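Local atomic coordinates of toll-like receptor 13 (Mus musculus, PDB entry 4Z0C), a protein that recognises bacterial 23S ribosomal RNA as an innate immune receptor and signals through MYD88 and TRAF6 to activate NF-kappa-B. Residues D124-T127 / P128-K131; L405-A408 / A409-I412; V413-D416 / R417-T421. All coordinates share one frame; numbering follows the deposited sequence.

Contact 1: residues D124-T127 / P128-K131; sequences DAFT and PLIK
Pro128 packs its ring against the turn that leads into it, with CD 3.8 Å from the carbonyl oxygen of Ala125. Two type I beta turns overlap here, Asp124 to Thr127 and Phe126 to Leu129, and Pro128 is the third residue of the latter. The first turn is held loosely, by weak bonds from the backbone N and the OG1 of Thr127 to the carbonyl oxygen of Asp124. Leu129 closes the second more firmly: its N donates to the O of Phe126 over 2.8 Å, with an N-H...O angle of 152°. The side chains of this pair meet as well. With CD1 of Leu129 extended away from its own CA (chi2 -177°), that methyl reaches CD1 of the Phe126 ring at 3.5 Å, while Ala125 CB lies over one face of the ring, toward its rim. Phe126 and Leu129 fit the Phe-x-x-Leu part of a leucine-rich repeat, on the convex side of the solenoid, and both turn into the core, where Phe126 touches Leu155 and Leu129 touches Leu105. Leu129 is also the centre of an inverse gamma turn, in which the N of Ile130 makes a weak bond to the O of Pro128. Ile130 itself is exposed and grazes the turn with one branch, its CG2 lying 4.0 Å from the O of Thr127.

Contact 2: residues L405-A408 / A409-I412; sequences LNLA and ACWI
Ile412 reaches Leu407 through its own torsions: CG1 stands anti to the carbonyl carbon, and chi2, 159°, extends the chain so that CD1 reaches Leu407 CB. The touch is methyl to methylene, Ile412 CD1 lying 4.2 Å from Leu407 CB. Cys410 arrives beside them by the same kind of first torsion. Its SG stands 3.5 Å from the O of Leu407 and 4.5 Å from CD2 of that residue, so the thiol borders both a backbone carbonyl and an apolar branch.

The chain folds back through a type II beta turn from Leu407 to Cys410, with Ala409 at the third position in a left-handed backbone conformation. No clear hydrogen bond closes this turn within the segment. Ahead of it, the N of Ala408 donates to OD1 of Asn406 over 3.1 Å at an N-H...O angle of 162°, the donor tilted out of the amide plane. This is an Asx turn, placed where the chain leaves strand 404-406.

Asn434 of the following repeat bonds to the backbone here: its ND2 donates to the O of Leu407, and its OD1 accepts from the N of Ile412. One amide thereby bridges the start of the turn and the chain just past it. Leu405, Leu407, Cys410 and Ile412 fit the consensus Leu-x-Leu-x-x-(Asn/Cys)-x-Leu portion of a leucine-rich repeat, with isoleucine filling the last position. The bend is the one by which such a repeat leaves its concave-face strand; Asn434, bonded to the backbone of the preceding repeat, is as expected of the asparagine ladder, and Cys410 holds the equivalent position here.

Contact 3: residues V413-D416 / R417-T421; sequences VTID and RYSFT
Asp416 opens a type I beta turn that ends at Ser419, whose N donates back to the O of Asp416 over 2.9 Å. The same two residues are joined a second time, since the N of Asp416 donates to OG of Ser419 at 2.8 Å in a nearly straight bond, 170° at the hydrogen. The aspartate side chain adds a third link. Its CG sits between the backbone N and the carbonyl carbon (chi1 56°), which turns OD1 forward over the bend to accept from the N of Tyr418 at 2.9 Å. That oxygen is met on its anti side, 29° out of the carboxylate plane, and the result is an Asx turn superimposed on the beta turn. The stretch belongs to the variable, convex part of a leucine-rich repeat, in which Ile415 and Phe420 fill the inward-facing hydrophobic positions. CD1 of Ile415 approaches the edge of the Phe420 ring, 4.3 Å from CE2, while Ser419 CB lies above one face of that ring. On the side of the next repeat, Ile415 touches Thr443 and Phe420 touches Leu447. On the exposed side, CG of Arg417 rests 3.6 Å above the centre of the Tyr418 ring, an aliphatic cover over one face. OD1 of Asp416 also lies 3.5 Å from Tyr418 CB.

Along the chain the three contacts come in order, and all lie in the leucine-rich-repeat ectodomain. Contact 1 stands apart, at the passage from LRR 4 to LRR 5, with its centre about 51 Å from that of contact 2 and 62 Å from that of contact 3, on the opposite side of the chain's centre. Contacts 2 and 3 are successive parts of LRR 16, with centres 13 Å apart, and follow the repeat from strand 404-406 outward to its convex turn. The nearest atoms of contact 2 and the bound RNA are about 7 Å apart. Where the two adjoin, Trp411 and Val413 pack on Val413 and Trp411 of the second subunit, so this repeat takes part in the dimer.

Contact 1: residues D124-T127 / P128-K131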
loop_
_atom_site.group_PDB
_atom_site.type_symbol
_atom_site.label_atom_id
_atom_site.label_comp_id
_atom_site.label_asym_id
_atom_site.label_seq_id
_atom_site.Cartn_x
_atom_site.Cartn_y
_atom_site.Cartn_z
ATOM N N ASP A 124 -37.167 42.913 5.671
ATOM C CA ASP A 124 -36.417 43.501 6.782
ATOM C C ASP A 124 -35.517 42.514 7.502
ATOM O O ASP A 124 -35.045 42.801 8.608
ATOM C CB ASP A 124 -37.362 44.129 7.800
ATOM C CG ASP A 124 -38.201 45.231 7.205
ATOM O OD1 ASP A 124 -37.616 46.153 6.591
ATOM O OD2 ASP A 124 -39.443 45.167 7.341
ATOM N N ALA A 125 -35.290 41.349 6.897
ATOM C CA ALA A 125 -34.489 40.325 7.557
ATOM C C ALA A 125 -33.088 40.835 7.898
ATOM O O ALA A 125 -32.606 40.603 8.990
ATOM C CB ALA A 125 -34.429 39.077 6.724
ATOM N N PHE A 126 -32.473 41.589 6.991
ATOM C CA PHE A 126 -31.058 41.966 7.122
ATOM C C PHE A 126 -30.771 43.356 7.716
ATOM O O PHE A 126 -29.611 43.774 7.778
ATOM C CB PHE A 126 -30.349 41.813 5.759
ATOM C CG PHE A 126 -30.388 40.422 5.216
ATOM C CD1 PHE A 126 -30.292 39.325 6.072
ATOM C CD2 PHE A 126 -30.539 40.195 3.859
ATOM C CE1 PHE A 126 -30.325 38.032 5.575
ATOM C CE2 PHE A 126 -30.577 38.899 3.354
ATOM C CZ PHE A 126 -30.470 37.821 4.216
ATOM N N THR A 127 -31.818 44.067 8.134
ATOM C CA THR A 127 -31.670 45.397 8.754
ATOM C C THR A 127 -30.615 45.557 9.873
ATOM O O THR A 127 -29.847 46.527 9.851
ATOM C CB THR A 127 -33.034 45.952 9.243
ATOM O OG1 THR A 127 -33.952 46.002 8.139
ATOM C CG2 THR A 127 -32.861 47.351 9.798
ATOM N N PRO A 128 -30.540 44.604 10.831
ATOM C CA PRO A 128 -29.480 44.762 11.842
ATOM C C PRO A 128 -28.060 44.559 11.287
ATOM O O PRO A 128 -27.096 44.890 11.975
ATOM C CB PRO A 128 -29.790 43.660 12.867
ATOM C CG PRO A 128 -31.187 43.243 12.605
ATOM C CD PRO A 128 -31.426 43.465 11.144
ATOM N N LEU A 129 -27.932 44.057 10.060
ATOM C CA LEU A 129 -26.626 43.669 9.538
ATOM C C LEU A 129 -25.858 44.835 8.936
ATOM O O LEU A 129 -25.504 44.820 7.763
ATOM C CB LEU A 129 -26.774 42.548 8.518
ATOM C CG LEU A 129 -27.553 41.354 9.058
ATOM C CD1 LEU A 129 -27.596 40.240 8.028
ATOM C CD2 LEU A 129 -26.974 40.878 10.388
ATOM N N ILE A 130 -25.573 45.833 9.762
ATOM C CA ILE A 130 -24.934 47.059 9.303
ATOM C C ILE A 130 -23.469 46.919 8.880
ATOM O O ILE A 130 -22.894 47.880 8.359
ATOM C CB ILE A 130 -25.029 48.160 10.367
ATOM C CG1 ILE A 130 -24.481 47.629 11.697
ATOM C CG2 ILE A 130 -26.479 48.625 10.532
ATOM C CD1 ILE A 130 -24.004 48.696 12.618
ATOM N N LYS A 131 -22.868 45.745 9.107
ATOM C CA LYS A 131 -21.465 45.512 8.742
ATOM C C LYS A 131 -21.273 44.401 7.697
ATOM O O LYS A 131 -20.142 44.118 7.286
ATOM C CB LYS A 131 -20.635 45.173 9.984
ATOM C CG LYS A 131 -20.562 46.271 11.023
ATOM C CD LYS A 131 -19.235 47.014 10.963
ATOM C CE LYS A 131 -19.367 48.405 11.572
ATOM N NZ LYS A 131 -18.323 48.703 12.589
#

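Contact 2: residues L405-A408 / A409-I412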
loop_
_atom_site.group_PDB
_atom_site.type_symbol
_atom_site.label_atom_id
_atom_site.label_comp_id
_atom_site.label_asym_id
_atom_site.label_seq_id
_atom_site.Cartn_x
_atom_site.Cartn_y
_atom_site.Cartn_z
ATOM N N LEU A 405 9.174 22.922 -12.026
ATOM C CA LEU A 405 8.825 21.958 -13.072
ATOM C C LEU A 405 7.877 20.910 -12.500
ATOM O O LEU A 405 8.193 20.231 -11.524
ATOM C CB LEU A 405 10.091 21.301 -13.655
ATOM C CG LEU A 405 9.955 20.199 -14.729
ATOM C CD1 LEU A 405 9.230 20.698 -16.002
ATOM C CD2 LEU A 405 11.308 19.586 -15.096
ATOM N N ASN A 406 6.695 20.799 -13.089
ATOM C CA ASN A 406 5.722 19.801 -12.646
ATOM C C ASN A 406 5.555 18.685 -13.683
ATOM O O ASN A 406 5.022 18.907 -14.787
ATOM C CB ASN A 406 4.369 20.457 -12.354
ATOM C CG ASN A 406 3.365 19.487 -11.739
ATOM O OD1 ASN A 406 3.711 18.364 -11.360
ATOM N ND2 ASN A 406 2.110 19.912 -11.656
ATOM N N LEU A 407 6.008 17.494 -13.295
ATOM C CA LEU A 407 5.972 16.288 -14.110
ATOM C C LEU A 407 5.172 15.187 -13.416
ATOM O O LEU A 407 5.346 14.023 -13.708
ATOM C CB LEU A 407 7.400 15.795 -14.338
ATOM C CG LEU A 407 8.239 16.626 -15.302
ATOM C CD1 LEU A 407 9.692 16.267 -15.153
ATOM C CD2 LEU A 407 7.792 16.299 -16.714
ATOM N N ALA A 408 4.289 15.564 -12.503
ATOM C CA ALA A 408 3.511 14.596 -11.744
ATOM C C ALA A 408 2.557 13.783 -12.607
ATOM O O ALA A 408 1.981 14.294 -13.547
ATOM C CB ALA A 408 2.736 15.295 -10.640
ATOM N N ALA A 409 2.421 12.503 -12.278
ATOM C CA ALA A 409 1.473 11.596 -12.924
ATOM C C ALA A 409 1.710 11.421 -14.417
ATOM O O ALA A 409 0.808 11.025 -15.159
ATOM C CB ALA A 409 0.038 11.996 -12.636
ATOM N N CYS A 410 2.928 11.704 -14.859
ATOM C CA CYS A 410 3.347 11.220 -16.159
ATOM C C CYS A 410 3.676 9.719 -16.024
ATOM O O CYS A 410 3.332 9.095 -15.017
ATOM C CB CYS A 410 4.560 11.988 -16.644
ATOM S SG CYS A 410 4.196 13.695 -17.022
ATOM N N TRP A 411 4.323 9.132 -17.029
ATOM C CA TRP A 411 4.628 7.698 -16.986
ATOM C C TRP A 411 6.124 7.448 -16.880
ATOM O O TRP A 411 6.630 6.418 -17.322
ATOM C CB TRP A 411 4.073 6.987 -18.224
ATOM C CG TRP A 411 2.587 7.006 -18.345
ATOM C CD1 TRP A 411 1.685 7.495 -17.436
ATOM C CD2 TRP A 411 1.819 6.519 -19.450
ATOM N NE1 TRP A 411 0.402 7.332 -17.908
ATOM C CE2 TRP A 411 0.457 6.742 -19.145
ATOM C CE3 TRP A 411 2.150 5.938 -20.676
ATOM C CZ2 TRP A 411 -0.570 6.374 -20.010
ATOM C CZ3 TRP A 411 1.123 5.575 -21.543
ATOM C CH2 TRP A 411 -0.220 5.786 -21.201
ATOM N N ILE A 412 6.836 8.398 -16.301
ATOM C CA ILE A 412 8.289 8.377 -16.372
ATOM C C ILE A 412 8.920 7.136 -15.736
ATOM O O ILE A 412 8.667 6.751 -14.575
ATOM C CB ILE A 412 8.892 9.666 -15.820
ATOM C CG1 ILE A 412 8.498 10.835 -16.745
ATOM C CG2 ILE A 412 10.412 9.518 -15.648
ATOM C CD1 ILE A 412 8.582 12.199 -16.089
#

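Contact 3: residues V413-D416 / R417-T421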
loop_
_atom_site.group_PDB
_atom_site.type_symbol
_atom_site.label_atom_id
_atom_site.label_comp_id
_atom_site.label_asym_id
_atom_site.label_seq_id
_atom_site.Cartn_x
_atom_site.Cartn_y
_atom_site.Cartn_z
ATOM N N VAL A 413 9.749 6.514 -16.552
ATOM C CA VAL A 413 10.207 5.171 -16.325
ATOM C C VAL A 413 11.667 5.235 -15.902
ATOM O O VAL A 413 12.171 4.344 -15.236
ATOM C CB VAL A 413 9.978 4.393 -17.638
ATOM C CG1 VAL A 413 11.286 4.016 -18.327
ATOM C CG2 VAL A 413 9.026 3.250 -17.422
ATOM N N THR A 414 12.344 6.324 -16.256
ATOM C CA THR A 414 13.747 6.456 -15.892
ATOM C C THR A 414 14.211 7.915 -16.000
ATOM O O THR A 414 13.720 8.682 -16.834
ATOM C CB THR A 414 14.630 5.530 -16.775
ATOM O OG1 THR A 414 15.942 5.395 -16.212
ATOM C CG2 THR A 414 14.710 6.053 -18.195
ATOM N N ILE A 415 15.130 8.298 -15.125
ATOM C CA ILE A 415 15.825 9.577 -15.205
ATOM C C ILE A 415 17.282 9.336 -14.818
ATOM O O ILE A 415 17.604 8.328 -14.183
ATOM C CB ILE A 415 15.214 10.634 -14.230
ATOM C CG1 ILE A 415 14.937 10.016 -12.853
ATOM C CG2 ILE A 415 13.927 11.198 -14.779
ATOM C CD1 ILE A 415 14.538 11.024 -11.787
ATOM N N ASP A 416 18.178 10.231 -15.206
ATOM C CA ASP A 416 19.560 10.124 -14.739
ATOM C C ASP A 416 20.248 11.481 -14.604
ATOM O O ASP A 416 19.601 12.531 -14.691
ATOM C CB ASP A 416 20.375 9.196 -15.646
ATOM C CG ASP A 416 20.344 9.623 -17.111
ATOM O OD1 ASP A 416 20.351 10.849 -17.395
ATOM O OD2 ASP A 416 20.316 8.720 -17.982
ATOM N N ARG A 417 21.572 11.442 -14.477
ATOM C CA ARG A 417 22.376 12.626 -14.190
ATOM C C ARG A 417 22.301 13.655 -15.310
ATOM O O ARG A 417 22.654 14.820 -15.107
ATOM C CB ARG A 417 23.843 12.241 -13.969
ATOM C CG ARG A 417 24.538 11.856 -15.269
ATOM C CD ARG A 417 26.022 11.614 -15.124
ATOM N NE ARG A 417 26.362 10.332 -15.727
ATOM C CZ ARG A 417 27.385 9.569 -15.368
ATOM N NH1 ARG A 417 28.185 9.948 -14.378
ATOM N NH2 ARG A 417 27.600 8.418 -15.996
ATOM N N TYR A 418 21.813 13.237 -16.476
ATOM C CA TYR A 418 21.757 14.133 -17.629
ATOM C C TYR A 418 20.371 14.713 -17.827
ATOM O O TYR A 418 20.132 15.443 -18.779
ATOM C CB TYR A 418 22.173 13.406 -18.914
ATOM C CG TYR A 418 23.547 12.765 -18.864
ATOM C CD1 TYR A 418 24.695 13.539 -18.680
ATOM C CD2 TYR A 418 23.700 11.394 -19.052
ATOM C CE1 TYR A 418 25.950 12.958 -18.641
ATOM C CE2 TYR A 418 24.946 10.807 -19.023
ATOM C CZ TYR A 418 26.069 11.592 -18.817
ATOM O OH TYR A 418 27.312 10.996 -18.794
ATOM N N SER A 419 19.462 14.405 -16.912
ATOM C CA SER A 419 18.061 14.746 -17.105
ATOM C C SER A 419 17.736 16.204 -16.754
ATOM O O SER A 419 16.767 16.749 -17.274
ATOM C CB SER A 419 17.173 13.814 -16.276
ATOM O OG SER A 419 17.314 12.458 -16.660
ATOM N N PHE A 420 18.526 16.827 -15.873
ATOM C CA PHE A 420 18.211 18.183 -15.370
ATOM C C PHE A 420 19.344 19.212 -15.433
ATOM O O PHE A 420 19.428 20.101 -14.590
ATOM C CB PHE A 420 17.688 18.117 -13.927
ATOM C CG PHE A 420 16.554 17.164 -13.747
ATOM C CD1 PHE A 420 15.279 17.497 -14.179
ATOM C CD2 PHE A 420 16.766 15.924 -13.169
ATOM C CE1 PHE A 420 14.237 16.605 -14.031
ATOM C CE2 PHE A 420 15.723 15.024 -13.013
ATOM C CZ PHE A 420 14.464 15.356 -13.443
ATOM N N THR A 421 20.182 19.116 -16.449
ATOM C CA THR A 421 21.332 20.001 -16.593
ATOM C C THR A 421 20.935 21.435 -16.953
ATOM O O THR A 421 21.686 22.380 -16.718
ATOM C CB THR A 421 22.272 19.435 -17.663
ATOM O OG1 THR A 421 22.626 18.100 -17.292
ATOM C CG2 THR A 421 23.533 20.283 -17.808
#